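Local coordinates for protein AlkD2 (Streptococcus mutans, PDB 6M9M) that binds inosine-5'-monophosphate and belongs to the HEAT-like repeat family of DNA glycosylases, although its own function is not established, at residues F44-S49 with R55-F60; E97-I102 with P109-W114; R149-K154 with K185-E190; V87-A92 with S158-K163. One frame throughout, in Å; residues are numbered along the deposited sequence.

Contact 1: F44-S49 with R55-F60; sequences FLAYQS and RMYAVF
Over one face of the Tyr47 ring lies Arg55 CD, 4.2 Å from the ring centroid in a CH-pi contact, while Ala58 CB sits at the ring's edge near its plane. Val59 runs alongside Tyr47, pointing the same way, and its CG2 touches Tyr47 CE1 at 3.8 Å. The Arg55 guanidinium stands almost upright to the ring, their planes 85° apart, and in its own plane it meets Ser49 O: NH1 donates over 3.1 Å with an N-H...O angle of 162°. A bend at chi3 (-58°) brings Arg55 NH1 back to that carbonyl, and Arg55 NE forms a salt bridge with Asp82. This is the helical-hairpin packing of a HEAT-like repeat protein, helix 36-47 turning tightly into helix 52-65. Where the helices close up, small residues suit: Ala46 CB is 3.8 Å from Ala58 CB, and Ala58 CB comes within 3.5 Å of Tyr47 N. Ala46 CB also meets the edge of the Tyr57 ring at CD1, 4.1 Å away; the Tyr57 hydroxyl bonds to Asp30.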
loop_
_atom_site.group_PDB
_atom_site.type_symbol
_atom_site.label_atom_id
_atom_site.label_comp_id
_atom_site.label_asym_id
_atom_site.label_seq_id
_atom_site.Cartn_x
_atom_site.Cartn_y
_atom_site.Cartn_z
ATOM N N PHE A 44 13.234 3.589 12.903
ATOM C CA PHE A 44 12.777 2.655 13.926
ATOM C C PHE A 44 12.420 3.377 15.218
ATOM O O PHE A 44 11.437 3.026 15.881
ATOM C CB PHE A 44 13.812 1.564 14.179
ATOM C CG PHE A 44 13.903 0.542 13.076
ATOM C CD1 PHE A 44 12.810 -0.208 12.714
ATOM C CD2 PHE A 44 15.095 0.322 12.413
ATOM C CE1 PHE A 44 12.890 -1.146 11.711
ATOM C CE2 PHE A 44 15.184 -0.627 11.413
ATOM C CZ PHE A 44 14.073 -1.368 11.075
ATOM N N LEU A 45 13.205 4.387 15.598
ATOM C CA LEU A 45 12.887 5.116 16.822
ATOM C C LEU A 45 11.589 5.894 16.667
ATOM O O LEU A 45 10.739 5.884 17.566
ATOM C CB LEU A 45 14.033 6.045 17.214
ATOM C CG LEU A 45 13.878 6.685 18.597
ATOM C CD1 LEU A 45 13.881 5.650 19.717
ATOM C CD2 LEU A 45 14.988 7.722 18.790
ATOM N N ALA A 46 11.400 6.549 15.525
ATOM C CA ALA A 46 10.172 7.303 15.306
ATOM C C ALA A 46 8.951 6.384 15.268
ATOM O O ALA A 46 7.868 6.770 15.720
ATOM C CB ALA A 46 10.279 8.121 14.023
ATOM N N TYR A 47 9.099 5.173 14.722
ATOM C CA TYR A 47 7.968 4.257 14.621
ATOM C C TYR A 47 7.493 3.794 15.996
ATOM O O TYR A 47 6.341 3.371 16.130
ATOM C CB TYR A 47 8.273 3.077 13.662
ATOM C CG TYR A 47 7.005 2.270 13.439
ATOM C CD1 TYR A 47 5.954 2.808 12.704
ATOM C CD2 TYR A 47 6.820 1.033 14.036
ATOM C CE1 TYR A 47 4.760 2.137 12.569
ATOM C CE2 TYR A 47 5.626 0.347 13.880
ATOM C CZ TYR A 47 4.592 0.916 13.172
ATOM O OH TYR A 47 3.401 0.240 13.046
ATOM N N GLN A 48 8.323 3.910 17.026
ATOM C CA GLN A 48 7.870 3.584 18.367
ATOM C C GLN A 48 7.072 4.694 19.034
ATOM O O GLN A 48 6.534 4.477 20.125
ATOM C CB GLN A 48 9.050 3.221 19.242
ATOM C CG GLN A 48 9.578 1.843 18.922
ATOM C CD GLN A 48 8.460 0.803 18.846
ATOM O OE1 GLN A 48 7.723 0.608 19.820
ATOM N NE2 GLN A 48 8.309 0.165 17.673
ATOM N N SER A 49 6.955 5.855 18.410
ATOM C CA SER A 49 6.224 6.953 19.019
ATOM C C SER A 49 4.769 6.580 19.263
ATOM O O SER A 49 4.137 5.893 18.457
ATOM C CB SER A 49 6.283 8.154 18.082
ATOM O OG SER A 49 5.538 9.241 18.595
ATOM N N ARG A 55 4.549 8.157 13.621
ATOM C CA ARG A 55 4.643 6.852 12.980
ATOM C C ARG A 55 4.391 6.947 11.478
ATOM O O ARG A 55 5.025 6.229 10.703
ATOM C CB ARG A 55 3.697 5.848 13.636
ATOM C CG ARG A 55 3.960 5.643 15.117
ATOM C CD ARG A 55 3.475 4.306 15.604
ATOM N NE ARG A 55 2.050 4.060 15.386
ATOM C CZ ARG A 55 1.084 4.514 16.177
ATOM N NH1 ARG A 55 1.374 5.280 17.224
ATOM N NH2 ARG A 55 -0.177 4.209 15.921
ATOM N N MET A 56 3.483 7.830 11.046
ATOM C CA MET A 56 3.301 8.068 9.613
ATOM C C MET A 56 4.602 8.519 8.964
ATOM O O MET A 56 5.015 7.978 7.935
ATOM C CB MET A 56 2.204 9.106 9.386
ATOM C CG MET A 56 0.785 8.640 9.691
ATOM S SD MET A 56 -0.444 9.964 9.695
ATOM C CE MET A 56 -0.199 10.662 8.074
ATOM N N TYR A 57 5.251 9.522 9.556
ATOM C CA TYR A 57 6.572 9.974 9.112
ATOM C C TYR A 57 7.545 8.803 9.004
ATOM O O TYR A 57 8.258 8.653 8.005
ATOM C CB TYR A 57 7.057 11.046 10.096
ATOM C CG TYR A 57 8.530 11.346 10.061
ATOM C CD1 TYR A 57 9.406 10.629 10.847
ATOM C CD2 TYR A 57 9.049 12.341 9.239
ATOM C CE1 TYR A 57 10.757 10.890 10.842
ATOM C CE2 TYR A 57 10.412 12.614 9.228
ATOM C CZ TYR A 57 11.261 11.869 10.024
ATOM O OH TYR A 57 12.616 12.094 10.053
ATOM N N ALA A 58 7.581 7.955 10.035
ATOM C CA ALA A 58 8.504 6.827 10.052
ATOM C C ALA A 58 8.229 5.855 8.916
ATOM O O ALA A 58 9.168 5.290 8.337
ATOM C CB ALA A 58 8.401 6.094 11.389
ATOM N N VAL A 59 6.951 5.609 8.617
ATOM C CA VAL A 59 6.600 4.678 7.548
ATOM C C VAL A 59 6.952 5.253 6.183
ATOM O O VAL A 59 7.380 4.513 5.289
ATOM C CB VAL A 59 5.142 4.211 7.680
ATOM C CG1 VAL A 59 4.763 3.283 6.547
ATOM C CG2 VAL A 59 4.942 3.511 9.032
ATOM N N PHE A 60 6.805 6.570 5.991
ATOM C CA PHE A 60 7.341 7.164 4.768
ATOM C C PHE A 60 8.847 6.908 4.666
ATOM O O PHE A 60 9.360 6.575 3.591
ATOM C CB PHE A 60 7.033 8.669 4.668
ATOM C CG PHE A 60 5.614 8.990 4.252
ATOM C CD1 PHE A 60 5.143 8.607 3.007
ATOM C CD2 PHE A 60 4.767 9.704 5.085
ATOM C CE1 PHE A 60 3.841 8.909 2.615
ATOM C CE2 PHE A 60 3.472 10.013 4.691
ATOM C CZ PHE A 60 3.012 9.619 3.454
#

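Contact 2: E97-I102 with P109-W114; sequences EFCKKI and PIIDEW
Phe98 and Ile110 meet nearly at a right angle, the CE2 corner of the ring pressing on the isoleucine's CG2 methyl, with CB just behind: Phe98 CE2 lies 3.8 Å from Ile110 CG2 and 3.9 Å from Ile110 CB. A beta-branched residue suits this place because CG1 and CG2 both reach the ring, Ile110 CG1 standing 4.1 Å from Phe98 CZ. The Phe98 bond to CB points toward helix 108-115, chi1 of 167° (CG trans to the backbone N) sets the ring against Ile110, and Ile102 CG2 of its own helix rests over one face. Beside this pair Cys99 SG touches Ile111 CG1 at 3.8 Å and CD1 at 4.0 Å, a small, polarisable sulfur against an unbranched ethyl arm. They span segments whose nearest CA atoms, of Cys99 and Ile111, are 8.1 Å apart; no hydrogen bond crosses. Leu72 of helix 69-79 joins Phe98 and Ile110, and Phe95 extends the apolar cluster. The loose side holds exposed Ile102 and Pro109, without contact across; Lys100 and Lys101 face solvent, Lys101 NZ bonding to Tyr64 O. The arrangement is that of successive helices in a HEAT-like repeat solenoid, joined by apolar side-chain pairs.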
loop_
_atom_site.group_PDB
_atom_site.type_symbol
_atom_site.label_atom_id
_atom_site.label_comp_id
_atom_site.label_asym_id
_atom_site.label_seq_id
_atom_site.Cartn_x
_atom_site.Cartn_y
_atom_site.Cartn_z
ATOM N N GLU A 97 6.055 2.929 -2.977
ATOM C CA GLU A 97 7.388 3.524 -3.098
ATOM C C GLU A 97 8.448 2.453 -3.335
ATOM O O GLU A 97 9.339 2.619 -4.176
ATOM C CB GLU A 97 7.702 4.346 -1.848
ATOM C CG GLU A 97 9.055 5.019 -1.840
ATOM C CD GLU A 97 9.190 6.119 -2.852
ATOM O OE1 GLU A 97 8.156 6.736 -3.176
ATOM O OE2 GLU A 97 10.335 6.381 -3.297
ATOM N N PHE A 98 8.394 1.361 -2.574
ATOM C CA PHE A 98 9.312 0.252 -2.814
ATOM C C PHE A 98 9.226 -0.213 -4.269
ATOM O O PHE A 98 10.248 -0.383 -4.955
ATOM C CB PHE A 98 8.995 -0.942 -1.897
ATOM C CG PHE A 98 9.711 -2.185 -2.335
ATOM C CD1 PHE A 98 11.067 -2.312 -2.138
ATOM C CD2 PHE A 98 9.053 -3.190 -3.029
ATOM C CE1 PHE A 98 11.757 -3.410 -2.591
ATOM C CE2 PHE A 98 9.750 -4.285 -3.496
ATOM C CZ PHE A 98 11.102 -4.399 -3.264
ATOM N N CYS A 99 7.995 -0.436 -4.755
ATOM C CA CYS A 99 7.812 -0.976 -6.101
ATOM C C CYS A 99 8.307 0.004 -7.157
ATOM O O CYS A 99 8.914 -0.406 -8.151
ATOM C CB CYS A 99 6.344 -1.325 -6.338
ATOM S SG CYS A 99 5.698 -2.666 -5.330
ATOM N N LYS A 100 8.036 1.297 -6.964
ATOM C CA LYS A 100 8.502 2.314 -7.899
ATOM C C LYS A 100 10.017 2.351 -7.971
ATOM O O LYS A 100 10.587 2.504 -9.057
ATOM C CB LYS A 100 7.953 3.674 -7.437
ATOM C CG LYS A 100 8.371 4.882 -8.249
ATOM C CD LYS A 100 7.771 6.160 -7.637
ATOM C CE LYS A 100 8.140 7.392 -8.444
ATOM N NZ LYS A 100 7.497 8.631 -7.912
ATOM N N LYS A 101 10.686 2.238 -6.815
ATOM C CA LYS A 101 12.141 2.362 -6.773
ATOM C C LYS A 101 12.825 1.168 -7.424
ATOM O O LYS A 101 13.776 1.336 -8.190
ATOM C CB LYS A 101 12.608 2.522 -5.327
ATOM C CG LYS A 101 12.279 3.873 -4.709
ATOM C CD LYS A 101 13.525 4.595 -4.203
ATOM C CE LYS A 101 13.475 4.805 -2.694
ATOM N NZ LYS A 101 14.535 5.753 -2.233
ATOM N N ILE A 102 12.365 -0.050 -7.122
ATOM C CA ILE A 102 12.991 -1.213 -7.731
ATOM C C ILE A 102 12.537 -1.389 -9.166
ATOM O O ILE A 102 13.282 -1.927 -9.989
ATOM C CB ILE A 102 12.730 -2.475 -6.895
ATOM C CG1 ILE A 102 13.652 -3.596 -7.367
ATOM C CG2 ILE A 102 11.286 -2.883 -7.022
ATOM C CD1 ILE A 102 13.546 -4.848 -6.526
ATOM N N PRO A 109 7.665 -10.448 -7.622
ATOM C CA PRO A 109 7.664 -11.485 -6.572
ATOM C C PRO A 109 7.275 -10.948 -5.209
ATOM O O PRO A 109 6.639 -11.659 -4.416
ATOM C CB PRO A 109 9.103 -12.014 -6.593
ATOM C CG PRO A 109 9.592 -11.719 -7.994
ATOM C CD PRO A 109 8.963 -10.394 -8.330
ATOM N N ILE A 110 7.644 -9.701 -4.908
ATOM C CA ILE A 110 7.287 -9.097 -3.631
ATOM C C ILE A 110 5.807 -8.737 -3.601
ATOM O O ILE A 110 5.128 -8.940 -2.591
ATOM C CB ILE A 110 8.186 -7.875 -3.368
ATOM C CG1 ILE A 110 9.660 -8.253 -3.361
ATOM C CG2 ILE A 110 7.784 -7.195 -2.085
ATOM C CD1 ILE A 110 10.028 -9.282 -2.392
ATOM N N ILE A 111 5.295 -8.166 -4.691
ATOM C CA ILE A 111 3.864 -7.925 -4.809
ATOM C C ILE A 111 3.103 -9.218 -4.524
ATOM O O ILE A 111 2.162 -9.252 -3.717
ATOM C CB ILE A 111 3.545 -7.340 -6.196
ATOM C CG1 ILE A 111 4.168 -5.944 -6.344
ATOM C CG2 ILE A 111 2.044 -7.273 -6.420
ATOM C CD1 ILE A 111 4.182 -5.425 -7.756
ATOM N N ASP A 112 3.520 -10.314 -5.160
ATOM C CA ASP A 112 2.810 -11.576 -4.974
ATOM C C ASP A 112 2.916 -12.059 -3.532
ATOM O O ASP A 112 1.955 -12.595 -2.974
ATOM C CB ASP A 112 3.342 -12.605 -5.979
ATOM C CG ASP A 112 2.941 -12.263 -7.412
ATOM O OD1 ASP A 112 1.936 -11.545 -7.571
ATOM O OD2 ASP A 112 3.619 -12.685 -8.374
ATOM N N GLU A 113 4.076 -11.878 -2.910
ATOM C CA GLU A 113 4.246 -12.254 -1.509
ATOM C C GLU A 113 3.307 -11.467 -0.601
ATOM O O GLU A 113 2.644 -12.039 0.268
ATOM C CB GLU A 113 5.709 -12.021 -1.148
ATOM C CG GLU A 113 6.126 -12.296 0.250
ATOM C CD GLU A 113 7.641 -12.131 0.379
ATOM O OE1 GLU A 113 8.098 -11.017 0.698
ATOM O OE2 GLU A 113 8.380 -13.099 0.109
ATOM N N TRP A 114 3.210 -10.152 -0.800
ATOM C CA TRP A 114 2.328 -9.359 0.051
ATOM C C TRP A 114 0.863 -9.723 -0.176
ATOM O O TRP A 114 0.084 -9.788 0.780
ATOM C CB TRP A 114 2.565 -7.867 -0.174
ATOM C CG TRP A 114 3.805 -7.316 0.485
ATOM C CD1 TRP A 114 5.071 -7.831 0.460
ATOM C CD2 TRP A 114 3.872 -6.131 1.288
ATOM N NE1 TRP A 114 5.920 -7.032 1.186
ATOM C CE2 TRP A 114 5.212 -5.981 1.705
ATOM C CE3 TRP A 114 2.927 -5.186 1.692
ATOM C CZ2 TRP A 114 5.629 -4.919 2.508
ATOM C CZ3 TRP A 114 3.341 -4.123 2.475
ATOM C CH2 TRP A 114 4.680 -4.006 2.890
#

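Contact 3: R149-K154 with K185-E190; sequences RIADLK and KNWKLE
Lys154 and Trp187 run antiparallel, the lysine's aliphatic chain laid across one face of the indole. Lys154 CD sits over the middle of the ring system, 3.4 Å from Trp187 CE2 and 3.5 Å from the centroid of the six-membered ring, a CH-pi contact. Farther along, Lys154 NZ lies over the five-membered ring in a cation-pi contact, 5.0 Å from its centroid and 21° off the normal. The chain starts with CG wedged between backbone N and carbonyl carbon (chi1 66°) and bends at chi4, bringing NZ back to a weak bond with Ala151 O. Lysine suits the place by offering both methylenes and a charge to an electron-rich face. Ala151, small enough to sit beside the ring, comes in at the edge, its CB 3.9 Å from Trp187 CZ2. Trp187 NE1 is satisfied by Glu183, and Leu169 and Val197 pack on the indole. The contact thus joins the type I turn Ala151-Lys154, at the end region of helix 143-151, to the loop before helix 192-201 near the C-terminal end of the HEAT-like repeat fold.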
loop_
_atom_site.group_PDB
_atom_site.type_symbol
_atom_site.label_atom_id
_atom_site.label_comp_id
_atom_site.label_asym_id
_atom_site.label_seq_id
_atom_site.Cartn_x
_atom_site.Cartn_y
_atom_site.Cartn_z
ATOM N N ARG A 149 -3.964 -10.609 -10.751
ATOM C CA ARG A 149 -3.462 -10.579 -9.384
ATOM C C ARG A 149 -4.511 -10.046 -8.421
ATOM O O ARG A 149 -4.663 -10.568 -7.315
ATOM C CB ARG A 149 -2.205 -9.710 -9.311
ATOM C CG ARG A 149 -0.973 -10.418 -9.821
ATOM C CD ARG A 149 0.268 -9.503 -9.769
ATOM N NE ARG A 149 1.465 -10.307 -9.924
ATOM C CZ ARG A 149 1.955 -10.699 -11.093
ATOM N NH1 ARG A 149 1.390 -10.285 -12.224
ATOM N NH2 ARG A 149 3.017 -11.493 -11.117
ATOM N N ILE A 150 -5.229 -9.003 -8.823
ATOM C CA ILE A 150 -6.250 -8.416 -7.969
ATOM C C ILE A 150 -7.422 -9.377 -7.822
ATOM O O ILE A 150 -7.928 -9.621 -6.715
ATOM C CB ILE A 150 -6.705 -7.063 -8.545
ATOM C CG1 ILE A 150 -5.569 -6.051 -8.555
ATOM C CG2 ILE A 150 -7.885 -6.525 -7.740
ATOM C CD1 ILE A 150 -5.781 -4.911 -9.557
ATOM N N ALA A 151 -7.874 -9.949 -8.945
ATOM C CA ALA A 151 -9.055 -10.812 -8.930
ATOM C C ALA A 151 -8.822 -12.077 -8.114
ATOM O O ALA A 151 -9.790 -12.656 -7.608
ATOM C CB ALA A 151 -9.461 -11.158 -10.365
ATOM N N ASP A 152 -7.561 -12.501 -7.946
ATOM C CA ASP A 152 -7.274 -13.642 -7.098
ATOM C C ASP A 152 -7.720 -13.429 -5.655
ATOM O O ASP A 152 -7.868 -14.404 -4.911
ATOM C CB ASP A 152 -5.775 -13.953 -7.058
ATOM C CG ASP A 152 -5.251 -14.605 -8.318
ATOM O OD1 ASP A 152 -6.028 -15.279 -9.020
ATOM O OD2 ASP A 152 -4.024 -14.473 -8.573
ATOM N N LEU A 153 -7.880 -12.177 -5.222
ATOM C CA LEU A 153 -8.293 -11.861 -3.866
ATOM C C LEU A 153 -9.790 -11.601 -3.741
ATOM O O LEU A 153 -10.247 -11.117 -2.696
ATOM C CB LEU A 153 -7.477 -10.690 -3.314
ATOM C CG LEU A 153 -6.075 -11.018 -2.794
ATOM C CD1 LEU A 153 -5.140 -11.513 -3.871
ATOM C CD2 LEU A 153 -5.487 -9.803 -2.091
ATOM N N LYS A 154 -10.579 -11.975 -4.761
ATOM C CA LYS A 154 -12.025 -11.725 -4.722
ATOM C C LYS A 154 -12.756 -12.531 -3.648
ATOM O O LYS A 154 -13.886 -12.169 -3.288
ATOM C CB LYS A 154 -12.645 -12.004 -6.092
ATOM C CG LYS A 154 -12.587 -13.454 -6.531
ATOM C CD LYS A 154 -12.865 -13.577 -8.021
ATOM C CE LYS A 154 -12.828 -15.026 -8.469
ATOM N NZ LYS A 154 -11.439 -15.579 -8.410
ATOM N N LYS A 185 -16.812 -12.093 -16.380
ATOM C CA LYS A 185 -17.712 -13.087 -16.948
ATOM C C LYS A 185 -17.375 -14.492 -16.476
ATOM O O LYS A 185 -18.259 -15.352 -16.456
ATOM C CB LYS A 185 -17.656 -13.017 -18.475
ATOM C CG LYS A 185 -18.775 -13.771 -19.179
ATOM C CD LYS A 185 -18.599 -13.701 -20.683
ATOM C CE LYS A 185 -19.656 -14.512 -21.413
ATOM N NZ LYS A 185 -19.336 -14.633 -22.863
ATOM N N ASN A 186 -16.125 -14.738 -16.080
ATOM C CA ASN A 186 -15.718 -16.064 -15.635
ATOM C C ASN A 186 -16.040 -16.336 -14.169
ATOM O O ASN A 186 -15.870 -17.475 -13.720
ATOM C CB ASN A 186 -14.215 -16.248 -15.852
ATOM C CG ASN A 186 -13.845 -16.351 -17.318
ATOM O OD1 ASN A 186 -14.566 -16.956 -18.108
ATOM N ND2 ASN A 186 -12.719 -15.752 -17.687
ATOM N N TRP A 187 -16.497 -15.342 -13.415
ATOM C CA TRP A 187 -16.726 -15.530 -11.992
ATOM C C TRP A 187 -18.047 -16.255 -11.753
ATOM O O TRP A 187 -19.060 -15.954 -12.388
ATOM C CB TRP A 187 -16.789 -14.180 -11.287
ATOM C CG TRP A 187 -15.497 -13.430 -11.240
ATOM C CD1 TRP A 187 -14.347 -13.704 -11.925
ATOM C CD2 TRP A 187 -15.234 -12.253 -10.469
ATOM N NE1 TRP A 187 -13.381 -12.775 -11.609
ATOM C CE2 TRP A 187 -13.906 -11.877 -10.720
ATOM C CE3 TRP A 187 -15.991 -11.486 -9.568
ATOM C CZ2 TRP A 187 -13.328 -10.756 -10.139
ATOM C CZ3 TRP A 187 -15.402 -10.393 -8.972
ATOM C CH2 TRP A 187 -14.090 -10.037 -9.264
ATOM N N LYS A 188 -18.033 -17.195 -10.813
ATOM C CA LYS A 188 -19.238 -17.865 -10.328
ATOM C C LYS A 188 -19.650 -17.161 -9.036
ATOM O O LYS A 188 -18.953 -17.261 -8.023
ATOM C CB LYS A 188 -18.948 -19.346 -10.086
ATOM C CG LYS A 188 -20.146 -20.137 -9.589
ATOM C CD LYS A 188 -19.819 -21.615 -9.439
ATOM C CE LYS A 188 -21.006 -22.372 -8.861
ATOM N NZ LYS A 188 -20.719 -23.819 -8.644
ATOM N N LEU A 189 -20.780 -16.451 -9.072
ATOM C CA LEU A 189 -21.144 -15.491 -8.022
ATOM C C LEU A 189 -21.907 -16.141 -6.864
ATOM O O LEU A 189 -23.062 -15.827 -6.565
ATOM C CB LEU A 189 -21.952 -14.343 -8.610
ATOM C CG LEU A 189 -21.211 -13.501 -9.636
ATOM C CD1 LEU A 189 -22.138 -12.382 -10.078
ATOM C CD2 LEU A 189 -19.920 -12.927 -9.098
ATOM N N GLU A 190 -21.205 -17.002 -6.155
ATOM C CA GLU A 190 -21.776 -17.807 -5.087
ATOM C C GLU A 190 -21.597 -17.179 -3.708
ATOM O O GLU A 190 -22.576 -17.001 -2.978
ATOM C CB GLU A 190 -21.113 -19.184 -5.169
ATOM C CG GLU A 190 -21.717 -20.269 -4.353
ATOM C CD GLU A 190 -21.159 -21.626 -4.757
ATOM O OE1 GLU A 190 -19.975 -21.892 -4.457
ATOM O OE2 GLU A 190 -21.891 -22.405 -5.403
#

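Contact 4: V87-A92 with S158-K163; sequences VQEVLA and SEYVRK
Beside the inosine monophosphate pocket of this HEAT-like repeat solenoid, Tyr160 near the start of helix 159-175 reaches across to Gln88 and Glu89 of helix 85-102, the helix that also carries the ligand-binding Trp85 and Arg86. The backbones stay far apart, 11.4 Å between the CA atoms of Gln88 and Tyr160, so a long side chain is needed; Tyr160 extends with CG trans to its backbone N (chi1 -177°). Its hydroxyl OH rests 3.6 Å from Gln88 CB, a van der Waals contact. The glutamine bends away at chi2 (-72°), and its NE2 is bonded to the carbonyls of Ser80 and Asp82. Glu89 OE2 has a salt bridge to Arg124, and its side chain lies about 5 Å from the bound nucleotide at the nearest atoms. Ser158 suits the N-cap of helix 159-175: its OG accepts from Val161 N at 3.1 Å. A water near the plane of the tyrosine ring bridges the two helices, 2.7 Å from Tyr160 OH and 2.8 Å from Glu89 OE2.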
loop_
_atom_site.group_PDB
_atom_site.type_symbol
_atom_site.label_atom_id
_atom_site.label_comp_id
_atom_site.label_asym_id
_atom_site.label_seq_id
_atom_site.Cartn_x
_atom_site.Cartn_y
_atom_site.Cartn_z
ATOM N N VAL A 87 -1.976 5.421 9.626
ATOM C CA VAL A 87 -0.690 4.753 9.427
ATOM C C VAL A 87 -0.822 3.662 8.371
ATOM O O VAL A 87 0.062 3.493 7.524
ATOM C CB VAL A 87 -0.130 4.205 10.754
ATOM C CG1 VAL A 87 1.171 3.458 10.506
ATOM C CG2 VAL A 87 0.082 5.327 11.776
ATOM N N GLN A 88 -1.932 2.912 8.396
ATOM C CA GLN A 88 -2.153 1.897 7.361
ATOM C C GLN A 88 -2.188 2.509 5.960
ATOM O O GLN A 88 -1.663 1.923 5.010
ATOM C CB GLN A 88 -3.422 1.099 7.628
ATOM C CG GLN A 88 -3.362 0.243 8.863
ATOM C CD GLN A 88 -2.462 -0.969 8.729
ATOM O OE1 GLN A 88 -2.102 -1.381 7.626
ATOM N NE2 GLN A 88 -2.121 -1.573 9.858
ATOM N N GLU A 89 -2.789 3.693 5.809
ATOM C CA GLU A 89 -2.765 4.332 4.501
ATOM C C GLU A 89 -1.341 4.672 4.079
ATOM O O GLU A 89 -0.985 4.521 2.911
ATOM C CB GLU A 89 -3.621 5.593 4.491
ATOM C CG GLU A 89 -5.113 5.345 4.669
ATOM C CD GLU A 89 -5.755 4.514 3.544
ATOM O OE1 GLU A 89 -5.170 4.360 2.443
ATOM O OE2 GLU A 89 -6.854 3.983 3.768
ATOM N N VAL A 90 -0.500 5.106 5.018
ATOM C CA VAL A 90 0.892 5.388 4.677
ATOM C C VAL A 90 1.631 4.106 4.316
ATOM O O VAL A 90 2.479 4.112 3.424
ATOM C CB VAL A 90 1.592 6.192 5.785
ATOM C CG1 VAL A 90 3.048 6.444 5.416
ATOM C CG2 VAL A 90 0.880 7.524 5.959
ATOM N N LEU A 91 1.322 2.981 4.991
ATOM C CA LEU A 91 1.947 1.705 4.615
ATOM C C LEU A 91 1.708 1.378 3.141
ATOM O O LEU A 91 2.621 0.914 2.450
ATOM C CB LEU A 91 1.456 0.566 5.517
ATOM C CG LEU A 91 1.987 -0.828 5.189
ATOM C CD1 LEU A 91 3.505 -0.902 5.282
ATOM C CD2 LEU A 91 1.336 -1.872 6.090
ATOM N N ALA A 92 0.483 1.589 2.649
ATOM C CA ALA A 92 0.196 1.353 1.239
ATOM C C ALA A 92 1.078 2.226 0.351
ATOM O O ALA A 92 1.591 1.762 -0.678
ATOM C CB ALA A 92 -1.289 1.608 0.975
ATOM N N SER A 158 -11.329 -10.803 4.434
ATOM C CA SER A 158 -11.396 -9.487 5.055
ATOM C C SER A 158 -12.197 -8.514 4.200
ATOM O O SER A 158 -11.886 -8.309 3.029
ATOM C CB SER A 158 -9.976 -8.940 5.223
ATOM O OG SER A 158 -9.979 -7.545 5.431
ATOM N N GLU A 159 -13.201 -7.874 4.804
ATOM C CA GLU A 159 -13.972 -6.866 4.080
ATOM C C GLU A 159 -13.102 -5.680 3.669
ATOM O O GLU A 159 -13.283 -5.103 2.590
ATOM C CB GLU A 159 -15.173 -6.389 4.897
ATOM C CG GLU A 159 -16.070 -5.457 4.091
ATOM C CD GLU A 159 -17.370 -5.142 4.787
ATOM O OE1 GLU A 159 -17.391 -5.124 6.033
ATOM O OE2 GLU A 159 -18.375 -4.924 4.082
ATOM N N TYR A 160 -12.161 -5.295 4.528
ATOM C CA TYR A 160 -11.228 -4.217 4.226
ATOM C C TYR A 160 -10.455 -4.524 2.958
ATOM O O TYR A 160 -10.315 -3.672 2.079
ATOM C CB TYR A 160 -10.302 -4.082 5.439
ATOM C CG TYR A 160 -9.250 -2.978 5.446
ATOM C CD1 TYR A 160 -9.612 -1.640 5.441
ATOM C CD2 TYR A 160 -7.902 -3.285 5.596
ATOM C CE1 TYR A 160 -8.646 -0.629 5.524
ATOM C CE2 TYR A 160 -6.947 -2.300 5.688
ATOM C CZ TYR A 160 -7.315 -0.975 5.649
ATOM O OH TYR A 160 -6.322 -0.010 5.766
ATOM N N VAL A 161 -9.943 -5.746 2.848
ATOM C CA VAL A 161 -9.274 -6.168 1.625
ATOM C C VAL A 161 -10.243 -6.135 0.447
ATOM O O VAL A 161 -9.922 -5.614 -0.626
ATOM C CB VAL A 161 -8.637 -7.557 1.801
ATOM C CG1 VAL A 161 -8.047 -8.035 0.471
ATOM C CG2 VAL A 161 -7.535 -7.522 2.865
ATOM N N ARG A 162 -11.433 -6.724 0.615
ATOM C CA ARG A 162 -12.354 -6.858 -0.513
ATOM C C ARG A 162 -12.764 -5.510 -1.092
ATOM O O ARG A 162 -12.955 -5.389 -2.304
ATOM C CB ARG A 162 -13.595 -7.659 -0.129
ATOM C CG ARG A 162 -13.333 -9.116 0.183
ATOM C CD ARG A 162 -14.608 -9.933 0.241
ATOM N NE ARG A 162 -15.583 -9.449 1.216
ATOM C CZ ARG A 162 -15.611 -9.769 2.508
ATOM N NH1 ARG A 162 -14.699 -10.571 3.029
ATOM N NH2 ARG A 162 -16.571 -9.287 3.291
ATOM N N LYS A 163 -12.924 -4.485 -0.247
ATOM C CA LYS A 163 -13.269 -3.168 -0.774
ATOM C C LYS A 163 -12.153 -2.633 -1.657
ATOM O O LYS A 163 -12.411 -2.063 -2.721
ATOM C CB LYS A 163 -13.570 -2.211 0.372
ATOM C CG LYS A 163 -14.886 -2.534 1.065
ATOM C CD LYS A 163 -15.194 -1.571 2.187
ATOM C CE LYS A 163 -16.608 -1.775 2.703
ATOM N NZ LYS A 163 -16.929 -0.858 3.826
HETATM O O HOH W 1 -6.846 2.575 6.176
#

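How the contacts relate
Contacts 1, 2 and 3 follow in series along the chain, from helices 36-47 and 52-65, through 85-102 and 108-115, to helix 143-151 and the loop before helix 192-201. Contacts 1 and 3 lie on opposite sides of the chain's centre, with centres about 36 Å apart. Contact 4 reaches over a longer span: it shares helix 85-102 with contact 2, both of whose segments fall between the two of contact 4, and it alternates with contact 3. Val90 and Leu91 pack on Met56, Val59 and Phe60, linking contacts 4 and 1, while a salt bridge from Arg149 to Asp112 joins contacts 3 and 2. Helix 85-102 therefore ties the nucleotide site to neighbouring layers of the HEAT-like repeat solenoid.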